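Local coordinates for protein succinate-semialdehyde dehydrogenase (NAD(P)(+)) (Marinobacter aquaeolei, PDB 3RH9) that probably oxidises succinate semialdehyde to succinate with a nicotinamide cofactor, as a member of the aldehyde dehydrogenase family, at residues G258-A269 with L416-R427; R313-D321 with L368-Q376. All blocks are in the same frame, centred on the assembly; numbering follows the deposited sequence.

Overall arrangement
Both contacts reach the same seven-stranded mixed sheet of the aldehyde dehydrogenase fold. Interaction 1 pairs strands 262-265 and 417-421, neighbours within that sheet. Interaction 2 sets the end of helix 303-316 and the loop after it against the run leading into strand 373-376, one place in from the edge strand 354-357. Their centres lie about 23 Å apart and their nearest atoms about 10 Å apart, so they do not touch. Helix 271-283 packs on side chains of both. Along the chain the order is 258-269, 313-321, 368-376, 416-427. Both segments of interaction 2 therefore fall between the two of interaction 1, and parts far apart in sequence meet in one sheet.

Interaction 1: residues G258-A269 with L416-R427; sequences GGNAPFIVFDDA and LASYVFTADAER
Leu-416 CB packs on Gly-259 CA just ahead of two parallel, neighbouring strands of the aldehyde dehydrogenase sheet. A water bridges Asn-260 N and Ala-417 O here. The side chain of Leu-416 also lies about 5 Å from that of Glu-256, the predicted active-site residue. Ser-418 CB meets Pro-262 CD, while its OG bonds to His-439 O. From Tyr-419 the strands are joined by backbone bonds. Tyr-419 N donates to Pro-262 O (2.9 Å), and Ile-264 N donates to Tyr-419 O. Tyr-419, Phe-263 and Phe-421 form an aromatic cluster against helix 271-283. The Phe-263 ring lies obliquely to both others, its plane 41° from that of Tyr-419. On the face that carries Val-420 and Ile-264, Val-420 CG2 sits at the edge of the Phe-266 ring, 3.9 Å from CE2. Phe-421 N donates to Ile-264 O, and Phe-421 O accepts from Phe-266 N. With OG1 opposite the backbone N (chi1 -176°), Thr-422 points its hydroxyl at Asp-268 and donates to the syn lone pair of OD1 (2.9 Å). Ala-423 N adds a weak bond to the same oxygen. Asp-424 caps the next helix through OD1, which accepts from Arg-427 N. Arg-427 CD lies over the centre of the Phe-266 ring. The guanidinium is displaced from that centre but stacks parallel, planes 6° apart. Arg-427 NH1 makes a salt bridge to Asp-268 OD2 at 3.0 Å.

Interaction 2: residues R313-D321 with L368-Q376; sequences RVNKMTVGD and LFFPPTVVQ
Val-314 and Pro-372 form the close-packed half of this contact. Val-314 sits near the end of helix 303-316. Its CG1 branch, anti to the backbone N (chi1 161°), rests on the proline at 3.5 Å from Pro-372 CB. The other branch, Val-314 CG2, meets Val-374 CG2 at 4.0 Å. The proline ring is also approached at its other end, where Val-319 CG2 lies 3.7 Å from Pro-372 CD. Pro-372 is thus wedged between the helix end and the loop that follows it. Phe-283 and Ile-279 of helix 271-283 close in on Pro-372 and Val-314 respectively. Val-314, Pro-372 and Val-374 are all buried.

Beyond the proline the packing is looser and partly open to solvent. Met-317, a selenomethionine, approaches more loosely with its end, CE 4.3 Å from Pro-372 CG. Val-319 CG1 comes to the edge of the Phe-369 ring, near its plane. That ring approaches the backbone of the outgoing loop obliquely, with Phe-369 CE1 3.4 Å from Gly-320 C. Val-319, Gly-320 and Phe-369 are partly exposed, unlike the buried Val-314 and Pro-372.

Thr-373 OG1 bonds back to Pro-371 O at 2.8 Å, tying the two residues that flank the buried proline. The contact is apolar: the end of a helix and its following loop pack on the run leading into a sheet strand, in the alpha/beta fold of the aldehyde dehydrogenase family.

Interaction 1: residues G258-A269 with L416-R427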
# COMPACT_ATOMS: atom_id res chain seq x y z
N GLY A 258 10.15 -11.35 -5.22
CA GLY A 258 11.54 -11.76 -5.31
C GLY A 258 12.53 -10.86 -4.58
O GLY A 258 12.20 -9.73 -4.20
N GLY A 259 13.74 -11.36 -4.38
CA GLY A 259 14.81 -10.55 -3.81
C GLY A 259 16.14 -10.98 -4.38
O GLY A 259 16.22 -11.99 -5.07
N ASN A 260 17.19 -10.21 -4.09
CA ASN A 260 18.55 -10.54 -4.51
C ASN A 260 19.48 -10.10 -3.38
O ASN A 260 20.18 -9.09 -3.50
CB ASN A 260 18.92 -9.83 -5.81
CG ASN A 260 20.18 -10.37 -6.46
OD1 ASN A 260 21.15 -10.65 -5.78
ND2 ASN A 260 20.17 -10.50 -7.78
N ALA A 261 19.46 -10.85 -2.29
CA ALA A 261 20.13 -10.44 -1.06
C ALA A 261 21.66 -10.42 -1.15
O ALA A 261 22.28 -11.41 -1.51
CB ALA A 261 19.66 -11.31 0.12
N PRO A 262 22.26 -9.26 -0.81
CA PRO A 262 23.70 -9.09 -0.70
C PRO A 262 24.11 -9.37 0.74
O PRO A 262 23.51 -8.82 1.65
CB PRO A 262 23.89 -7.61 -0.99
CG PRO A 262 22.52 -7.00 -0.99
CD PRO A 262 21.55 -8.01 -0.50
N PHE A 263 25.10 -10.24 0.93
CA PHE A 263 25.61 -10.59 2.26
C PHE A 263 27.05 -10.08 2.30
O PHE A 263 27.92 -10.65 1.64
CB PHE A 263 25.55 -12.10 2.42
CG PHE A 263 25.98 -12.60 3.77
CD1 PHE A 263 27.32 -12.68 4.11
CD2 PHE A 263 25.04 -13.07 4.68
CE1 PHE A 263 27.72 -13.17 5.35
CE2 PHE A 263 25.45 -13.56 5.92
CZ PHE A 263 26.79 -13.61 6.25
N ILE A 264 27.28 -9.00 3.03
CA ILE A 264 28.51 -8.22 2.90
C ILE A 264 29.47 -8.42 4.07
O ILE A 264 29.05 -8.34 5.22
CB ILE A 264 28.17 -6.72 2.77
CG1 ILE A 264 27.32 -6.47 1.52
CG2 ILE A 264 29.44 -5.89 2.72
CD1 ILE A 264 26.74 -5.10 1.47
N VAL A 265 30.74 -8.66 3.78
CA VAL A 265 31.73 -8.92 4.83
C VAL A 265 32.97 -8.03 4.81
O VAL A 265 33.85 -8.19 3.97
CB VAL A 265 32.21 -10.38 4.79
CG1 VAL A 265 33.18 -10.64 5.93
CG2 VAL A 265 31.03 -11.35 4.84
N PHE A 266 33.08 -7.12 5.76
CA PHE A 266 34.24 -6.23 5.80
C PHE A 266 35.53 -6.88 6.33
O PHE A 266 35.48 -7.91 7.01
CB PHE A 266 33.90 -4.92 6.53
CG PHE A 266 33.12 -3.97 5.67
CD1 PHE A 266 33.78 -3.09 4.83
CD2 PHE A 266 31.74 -3.98 5.66
CE1 PHE A 266 33.06 -2.23 4.03
CE2 PHE A 266 31.03 -3.12 4.85
CZ PHE A 266 31.70 -2.24 4.04
N ASP A 267 36.67 -6.29 5.97
CA ASP A 267 37.99 -6.78 6.42
C ASP A 267 38.20 -6.71 7.93
O ASP A 267 39.04 -7.41 8.48
CB ASP A 267 39.12 -6.02 5.71
CG ASP A 267 38.94 -4.51 5.76
OD1 ASP A 267 37.93 -4.04 6.34
OD2 ASP A 267 39.81 -3.78 5.22
N ASP A 268 37.42 -5.87 8.60
CA ASP A 268 37.47 -5.80 10.06
C ASP A 268 36.40 -6.70 10.73
O ASP A 268 36.25 -6.70 11.94
CB ASP A 268 37.34 -4.34 10.53
CG ASP A 268 35.91 -3.80 10.40
OD1 ASP A 268 35.00 -4.56 9.99
OD2 ASP A 268 35.70 -2.61 10.73
N ALA A 269 35.67 -7.46 9.93
CA ALA A 269 34.62 -8.33 10.44
C ALA A 269 35.19 -9.54 11.18
O ALA A 269 36.24 -10.04 10.83
CB ALA A 269 33.72 -8.79 9.30
N LEU A 416 14.64 -6.70 -0.81
CA LEU A 416 14.10 -7.49 0.28
C LEU A 416 15.11 -7.55 1.42
O LEU A 416 15.15 -6.65 2.25
CB LEU A 416 13.67 -8.87 -0.20
CG LEU A 416 12.70 -9.68 0.67
CD1 LEU A 416 11.62 -8.78 1.27
CD2 LEU A 416 12.06 -10.84 -0.12
N ALA A 417 15.95 -8.59 1.46
CA ALA A 417 16.89 -8.72 2.57
C ALA A 417 18.35 -8.41 2.20
O ALA A 417 18.72 -8.39 1.03
CB ALA A 417 16.77 -10.08 3.22
N SER A 418 19.17 -8.16 3.22
CA SER A 418 20.57 -7.81 3.05
C SER A 418 21.31 -7.99 4.39
O SER A 418 20.69 -8.01 5.45
CB SER A 418 20.74 -6.38 2.54
OG SER A 418 19.95 -5.48 3.30
N TYR A 419 22.63 -8.14 4.34
CA TYR A 419 23.37 -8.41 5.57
C TYR A 419 24.74 -7.79 5.52
O TYR A 419 25.39 -7.80 4.47
CB TYR A 419 23.51 -9.91 5.79
CG TYR A 419 22.21 -10.62 5.66
CD1 TYR A 419 21.37 -10.80 6.75
CD2 TYR A 419 21.79 -11.11 4.42
CE1 TYR A 419 20.16 -11.45 6.63
CE2 TYR A 419 20.58 -11.75 4.29
CZ TYR A 419 19.78 -11.92 5.40
OH TYR A 419 18.59 -12.57 5.27
N VAL A 420 25.19 -7.25 6.65
CA VAL A 420 26.50 -6.64 6.69
C VAL A 420 27.24 -7.01 7.97
O VAL A 420 26.68 -6.92 9.07
CB VAL A 420 26.40 -5.12 6.56
CG1 VAL A 420 25.62 -4.53 7.73
CG2 VAL A 420 27.80 -4.51 6.43
N PHE A 421 28.49 -7.44 7.82
CA PHE A 421 29.34 -7.76 8.96
C PHE A 421 30.51 -6.83 9.00
O PHE A 421 31.19 -6.63 8.00
CB PHE A 421 29.83 -9.20 8.89
CG PHE A 421 28.77 -10.22 9.16
CD1 PHE A 421 27.75 -10.43 8.25
CD2 PHE A 421 28.79 -10.96 10.33
CE1 PHE A 421 26.77 -11.37 8.51
CE2 PHE A 421 27.81 -11.90 10.58
CZ PHE A 421 26.80 -12.11 9.67
N THR A 422 30.76 -6.25 10.17
CA THR A 422 31.82 -5.28 10.30
C THR A 422 31.99 -4.91 11.77
O THR A 422 31.02 -4.69 12.48
CB THR A 422 31.52 -4.02 9.44
OG1 THR A 422 32.60 -3.09 9.51
CG2 THR A 422 30.24 -3.34 9.92
N ALA A 423 33.23 -4.87 12.23
CA ALA A 423 33.51 -4.50 13.61
C ALA A 423 33.24 -3.02 13.82
O ALA A 423 33.03 -2.57 14.95
CB ALA A 423 34.97 -4.84 13.98
N ASP A 424 33.24 -2.27 12.72
CA ASP A 424 32.96 -0.84 12.76
C ASP A 424 31.45 -0.52 12.81
O ASP A 424 30.74 -0.60 11.80
CB ASP A 424 33.61 -0.15 11.57
CG ASP A 424 33.48 1.36 11.63
OD1 ASP A 424 32.59 1.88 12.35
OD2 ASP A 424 34.28 2.03 10.94
N ALA A 425 30.97 -0.12 13.99
CA ALA A 425 29.55 0.12 14.22
C ALA A 425 29.01 1.40 13.57
O ALA A 425 27.83 1.45 13.19
CB ALA A 425 29.24 0.08 15.72
N GLU A 426 29.84 2.43 13.45
CA GLU A 426 29.39 3.64 12.75
C GLU A 426 29.26 3.34 11.25
O GLU A 426 28.32 3.80 10.59
CB GLU A 426 30.30 4.85 13.02
CG GLU A 426 30.46 5.17 14.51
CD GLU A 426 30.96 6.60 14.81
OE1 GLU A 426 31.60 7.23 13.92
OE2 GLU A 426 30.74 7.09 15.94
N ARG A 427 30.19 2.54 10.72
CA ARG A 427 30.14 2.11 9.33
C ARG A 427 28.95 1.19 9.08
O ARG A 427 28.21 1.36 8.11
CB ARG A 427 31.44 1.43 8.94
CG ARG A 427 31.33 0.48 7.78
CD ARG A 427 32.50 -0.48 7.75
NE ARG A 427 33.65 0.09 7.06
CZ ARG A 427 34.91 -0.28 7.25
NH1 ARG A 427 35.22 -1.23 8.13
NH2 ARG A 427 35.86 0.31 6.55
O HOH W 1 16.75 -8.92 -1.44

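Interaction 2: residues R313-D321 with L368-Q376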
# COMPACT_ATOMS: atom_id res chain seq x y z
N ARG A 313 33.34 -25.62 6.23
CA ARG A 313 32.04 -25.95 6.80
C ARG A 313 31.14 -26.65 5.81
O ARG A 313 30.39 -27.56 6.17
CB ARG A 313 31.34 -24.68 7.30
CG ARG A 313 32.12 -23.99 8.36
CD ARG A 313 31.66 -22.57 8.57
NE ARG A 313 32.76 -21.76 9.07
CZ ARG A 313 33.09 -21.66 10.35
NH1 ARG A 313 32.41 -22.34 11.27
NH2 ARG A 313 34.11 -20.89 10.71
N VAL A 314 31.23 -26.23 4.56
CA VAL A 314 30.43 -26.83 3.51
C VAL A 314 30.75 -28.31 3.31
O VAL A 314 29.85 -29.13 3.09
CB VAL A 314 30.60 -26.08 2.17
CG1 VAL A 314 30.16 -26.96 1.00
CG2 VAL A 314 29.80 -24.80 2.19
N ASN A 315 32.02 -28.67 3.39
CA ASN A 315 32.41 -30.04 3.10
C ASN A 315 31.94 -31.04 4.15
O ASN A 315 31.72 -32.20 3.85
CB ASN A 315 33.91 -30.15 2.82
CG ASN A 315 34.29 -29.54 1.47
OD1 ASN A 315 33.56 -29.71 0.48
ND2 ASN A 315 35.41 -28.82 1.43
N LYS A 316 31.73 -30.56 5.37
CA LYS A 316 31.18 -31.40 6.42
C LYS A 316 29.68 -31.63 6.23
O LYS A 316 29.13 -32.57 6.75
CB LYS A 316 31.46 -30.81 7.80
CG LYS A 316 32.92 -30.45 8.01
CD LYS A 316 33.13 -29.60 9.25
CE LYS A 316 34.61 -29.61 9.66
NZ LYS A 316 34.84 -28.99 11.01
N MSE A 317 29.02 -30.76 5.47
CA MSE A 317 27.58 -30.90 5.29
C MSE A 317 27.17 -32.12 4.47
O MSE A 317 27.97 -32.70 3.74
CB MSE A 317 26.99 -29.64 4.67
CG MSE A 317 27.21 -28.41 5.51
SE MSE A 317 26.44 -26.84 4.65
CE MSE A 317 24.57 -27.42 4.58
N THR A 318 25.91 -32.50 4.58
CA THR A 318 25.45 -33.73 3.99
C THR A 318 24.14 -33.47 3.28
O THR A 318 23.29 -32.75 3.80
CB THR A 318 25.26 -34.79 5.08
OG1 THR A 318 24.50 -34.23 6.17
CG2 THR A 318 26.62 -35.21 5.61
N VAL A 319 23.99 -34.05 2.10
CA VAL A 319 22.78 -33.90 1.31
C VAL A 319 22.10 -35.24 1.22
O VAL A 319 22.75 -36.26 1.07
CB VAL A 319 23.11 -33.51 -0.13
CG1 VAL A 319 22.01 -32.64 -0.73
CG2 VAL A 319 24.44 -32.80 -0.19
N GLY A 320 20.78 -35.25 1.29
CA GLY A 320 20.03 -36.47 1.07
C GLY A 320 18.55 -36.31 1.33
O GLY A 320 18.06 -35.19 1.52
N ASP A 321 17.83 -37.43 1.30
CA ASP A 321 16.45 -37.50 1.76
C ASP A 321 16.38 -36.84 3.14
O ASP A 321 17.19 -37.14 4.02
CB ASP A 321 16.03 -38.96 1.85
CG ASP A 321 14.52 -39.13 1.99
OD1 ASP A 321 13.84 -38.22 2.52
OD2 ASP A 321 14.03 -40.20 1.56
N LEU A 368 17.20 -34.46 -7.72
CA LEU A 368 17.05 -33.04 -7.52
C LEU A 368 18.03 -32.62 -6.44
O LEU A 368 17.98 -31.49 -5.94
CB LEU A 368 15.62 -32.71 -7.11
CG LEU A 368 14.63 -32.98 -8.24
CD1 LEU A 368 13.22 -32.58 -7.87
CD2 LEU A 368 15.10 -32.23 -9.47
N PHE A 369 18.93 -33.53 -6.08
CA PHE A 369 19.92 -33.25 -5.04
C PHE A 369 21.08 -32.42 -5.56
O PHE A 369 21.82 -32.82 -6.46
CB PHE A 369 20.43 -34.53 -4.37
CG PHE A 369 19.35 -35.40 -3.80
CD1 PHE A 369 18.90 -35.20 -2.51
CD2 PHE A 369 18.80 -36.42 -4.56
CE1 PHE A 369 17.88 -36.00 -1.98
CE2 PHE A 369 17.80 -37.23 -4.04
CZ PHE A 369 17.33 -37.02 -2.75
N PHE A 370 21.23 -31.23 -5.00
CA PHE A 370 22.30 -30.35 -5.40
C PHE A 370 23.17 -30.04 -4.20
O PHE A 370 22.70 -29.53 -3.19
CB PHE A 370 21.72 -29.07 -5.99
CG PHE A 370 22.68 -28.31 -6.83
CD1 PHE A 370 23.77 -27.68 -6.26
CD2 PHE A 370 22.50 -28.21 -8.20
CE1 PHE A 370 24.66 -26.98 -7.03
CE2 PHE A 370 23.38 -27.50 -8.98
CZ PHE A 370 24.47 -26.89 -8.39
N PRO A 371 24.46 -30.37 -4.31
CA PRO A 371 25.46 -30.28 -3.25
C PRO A 371 25.83 -28.84 -2.90
O PRO A 371 25.93 -28.00 -3.78
CB PRO A 371 26.69 -30.96 -3.87
CG PRO A 371 26.20 -31.60 -5.13
CD PRO A 371 25.05 -30.79 -5.58
N PRO A 372 26.07 -28.57 -1.62
CA PRO A 372 26.46 -27.22 -1.25
C PRO A 372 27.73 -26.84 -1.99
O PRO A 372 28.69 -27.59 -1.93
CB PRO A 372 26.73 -27.35 0.25
CG PRO A 372 25.93 -28.52 0.67
CD PRO A 372 26.02 -29.47 -0.46
N THR A 373 27.72 -25.70 -2.67
CA THR A 373 28.79 -25.29 -3.56
C THR A 373 29.25 -23.87 -3.30
O THR A 373 28.46 -23.02 -2.88
CB THR A 373 28.33 -25.35 -5.02
OG1 THR A 373 27.84 -26.66 -5.32
CG2 THR A 373 29.48 -25.04 -5.94
N VAL A 374 30.53 -23.61 -3.56
CA VAL A 374 31.10 -22.30 -3.31
C VAL A 374 32.00 -21.84 -4.46
O VAL A 374 33.04 -22.45 -4.73
CB VAL A 374 31.96 -22.31 -2.04
CG1 VAL A 374 32.78 -21.06 -1.97
CG2 VAL A 374 31.10 -22.46 -0.79
N VAL A 375 31.63 -20.77 -5.13
CA VAL A 375 32.49 -20.27 -6.19
C VAL A 375 33.06 -18.91 -5.86
O VAL A 375 32.40 -18.08 -5.24
CB VAL A 375 31.78 -20.22 -7.57
CG1 VAL A 375 31.37 -21.60 -8.00
CG2 VAL A 375 30.58 -19.27 -7.54
N GLN A 376 34.31 -18.69 -6.28
CA GLN A 376 34.95 -17.41 -6.06
C GLN A 376 35.28 -16.76 -7.40
O GLN A 376 35.44 -17.43 -8.41
CB GLN A 376 36.20 -17.58 -5.21
CG GLN A 376 36.59 -16.30 -4.50
CD GLN A 376 37.54 -16.50 -3.32
OE1 GLN A 376 37.84 -17.64 -2.92
NE2 GLN A 376 38.01 -15.39 -2.76